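Local coordinates for NADH:ubiquinone oxidoreductase, Na translocating, F subunit (Porphyromonas gingivalis, PDB 2R6H), which belongs to the ferredoxin reductase-like flavoproteins, binding flavin-adenine dinucleotide on a beta-barrel domain that precedes a Rossmann-type nucleotide-binding domain, at residues N19-F23 against F65-W69. Numbering follows the deposited sequence.
Sequences NVSTF and FRGDW
Residues 20-23 form the loop between antiparallel strands 9-19 and 24-30, while Gly67, Asp68 and Trp69 lie on the short helix 66-71; the backbones come closest at Thr22 and Phe65, with CA atoms 4.8 Å apart. Ser21 is extended (phi/psi -146/-164) and Thr22 turns to helical values (-70/-36), its carbonyl pointing to the indole of Trp69. One hydrogen bond joins the segments: Trp69 NE1 donates to Thr22 O (3.0 Å, 148° at the hydrogen). The loop is braced internally by Asn19 ND2, which donates to Ser21 O at 2.9 Å. The hairpin belongs to the antiparallel FAD-binding barrel of ferredoxin reductase-like proteins; its connecting loop meets helix 66-71 and, through Thr22 OG1, bonds to Glu199 of the NAD-binding domain. Van der Waals contact with the backbone centres on Phe65, an m rotamer whose ring packs against residues 19-22: Ser21 C sits over one face, 3.2 Å from Phe65 CD1, Val20 O lies 3.7 Å from Phe65 CZ, and the aliphatic Asn19 CB approaches Phe65 CD2 at 3.6 Å. Phe23, also m (chi1 -62°), swings its ring across the five-membered ring of Trp69, itself m, with centroids 5.1 Å apart and planes oblique at 42°; Phe23 CE1 lies over the indole face, 3.6 Å from Trp69 NE1. Thr22 CG2 completes the contact, 4.0 Å from Asp68 CB and 3.5 Å from Trp69 NE1.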
loop_
_atom_site.group_PDB
_atom_site.type_symbol
_atom_site.label_atom_id
_atom_site.label_comp_id
_atom_site.label_asym_id
_atom_site.label_seq_id
_atom_site.Cartn_x
_atom_site.Cartn_y
_atom_site.Cartn_z
ATOM N N ASN A 19 -3.057 -8.957 -10.184
ATOM C CA ASN A 19 -3.818 -7.834 -9.648
ATOM C C ASN A 19 -4.489 -8.173 -8.321
ATOM O O ASN A 19 -5.074 -9.245 -8.166
ATOM C CB ASN A 19 -4.863 -7.363 -10.661
ATOM C CG ASN A 19 -4.352 -6.244 -11.548
ATOM O OD1 ASN A 19 -3.510 -6.462 -12.418
ATOM N ND2 ASN A 19 -4.861 -5.037 -11.330
ATOM N N VAL A 20 -4.401 -7.253 -7.367
ATOM C CA VAL A 20 -4.969 -7.463 -6.049
ATOM C C VAL A 20 -6.122 -6.438 -5.809
ATOM O O VAL A 20 -7.019 -6.639 -4.981
ATOM C CB VAL A 20 -3.832 -7.451 -5.003
ATOM C CG1 VAL A 20 -3.664 -6.078 -4.359
ATOM C CG2 VAL A 20 -4.048 -8.531 -3.981
ATOM N N SER A 21 -6.100 -5.354 -6.580
ATOM C CA SER A 21 -7.239 -4.454 -6.707
ATOM C C SER A 21 -7.183 -3.969 -8.129
ATOM O O SER A 21 -6.469 -4.546 -8.939
ATOM C CB SER A 21 -7.090 -3.262 -5.793
ATOM O OG SER A 21 -6.059 -2.441 -6.293
ATOM N N THR A 22 -7.889 -2.892 -8.445
ATOM C CA THR A 22 -7.890 -2.428 -9.833
ATOM C C THR A 22 -6.552 -1.833 -10.300
ATOM O O THR A 22 -6.148 -2.010 -11.446
ATOM C CB THR A 22 -8.998 -1.430 -10.109
ATOM O OG1 THR A 22 -10.263 -2.087 -9.994
ATOM C CG2 THR A 22 -8.850 -0.900 -11.524
ATOM N N PHE A 23 -5.865 -1.139 -9.407
ATOM C CA PHE A 23 -4.623 -0.508 -9.782
ATOM C C PHE A 23 -3.429 -0.900 -8.894
ATOM O O PHE A 23 -2.364 -0.262 -8.930
ATOM C CB PHE A 23 -4.825 0.991 -9.800
ATOM C CG PHE A 23 -5.835 1.435 -10.788
ATOM C CD1 PHE A 23 -5.706 1.092 -12.123
ATOM C CD2 PHE A 23 -6.914 2.200 -10.397
ATOM C CE1 PHE A 23 -6.649 1.508 -13.053
ATOM C CE2 PHE A 23 -7.856 2.613 -11.317
ATOM C CZ PHE A 23 -7.726 2.271 -12.641
ATOM N N PHE A 65 -11.181 -6.782 -12.479
ATOM C CA PHE A 65 -10.459 -5.526 -12.371
ATOM C C PHE A 65 -10.404 -4.815 -13.704
ATOM O O PHE A 65 -10.152 -3.612 -13.773
ATOM C CB PHE A 65 -9.042 -5.750 -11.849
ATOM C CG PHE A 65 -9.005 -6.358 -10.490
ATOM C CD1 PHE A 65 -9.598 -5.714 -9.423
ATOM C CD2 PHE A 65 -8.397 -7.583 -10.275
ATOM C CE1 PHE A 65 -9.580 -6.272 -8.164
ATOM C CE2 PHE A 65 -8.382 -8.150 -9.010
ATOM C CZ PHE A 65 -8.973 -7.490 -7.958
ATOM N N ARG A 66 -10.633 -5.544 -14.780
ATOM C CA ARG A 66 -10.374 -4.923 -16.059
ATOM C C ARG A 66 -11.444 -3.858 -16.401
ATOM O O ARG A 66 -11.205 -2.962 -17.212
ATOM C CB ARG A 66 -10.053 -5.969 -17.151
ATOM C CG ARG A 66 -11.147 -6.290 -18.157
ATOM C CD ARG A 66 -10.553 -7.131 -19.285
ATOM N NE ARG A 66 -9.821 -8.239 -18.698
ATOM C CZ ARG A 66 -10.331 -9.450 -18.509
ATOM N NH1 ARG A 66 -11.566 -9.738 -18.898
ATOM N NH2 ARG A 66 -9.590 -10.389 -17.947
ATOM N N GLY A 67 -12.582 -3.913 -15.708
ATOM C CA GLY A 67 -13.699 -3.010 -15.950
ATOM C C GLY A 67 -13.384 -1.520 -16.008
ATOM O O GLY A 67 -13.837 -0.826 -16.921
ATOM N N ASP A 68 -12.621 -1.016 -15.043
ATOM C CA ASP A 68 -12.276 0.401 -15.033
ATOM C C ASP A 68 -11.276 0.775 -16.122
ATOM O O ASP A 68 -11.294 1.894 -16.639
ATOM C CB ASP A 68 -11.745 0.814 -13.665
ATOM C CG ASP A 68 -12.857 1.054 -12.652
ATOM O OD1 ASP A 68 -14.025 0.668 -12.936
ATOM O OD2 ASP A 68 -12.559 1.638 -11.577
ATOM N N TRP A 69 -10.396 -0.169 -16.449
ATOM C CA TRP A 69 -9.420 -0.009 -17.521
ATOM C C TRP A 69 -10.114 0.137 -18.853
ATOM O O TRP A 69 -9.620 0.839 -19.719
ATOM C CB TRP A 69 -8.503 -1.221 -17.603
ATOM C CG TRP A 69 -7.666 -1.414 -16.410
ATOM C CD1 TRP A 69 -8.089 -1.715 -15.155
ATOM C CD2 TRP A 69 -6.242 -1.341 -16.340
ATOM N NE1 TRP A 69 -7.021 -1.822 -14.308
ATOM C CE2 TRP A 69 -5.868 -1.596 -15.020
ATOM C CE3 TRP A 69 -5.247 -1.069 -17.284
ATOM C CZ2 TRP A 69 -4.548 -1.591 -14.596
ATOM C CZ3 TRP A 69 -3.935 -1.068 -16.860
ATOM C CH2 TRP A 69 -3.598 -1.325 -15.530
#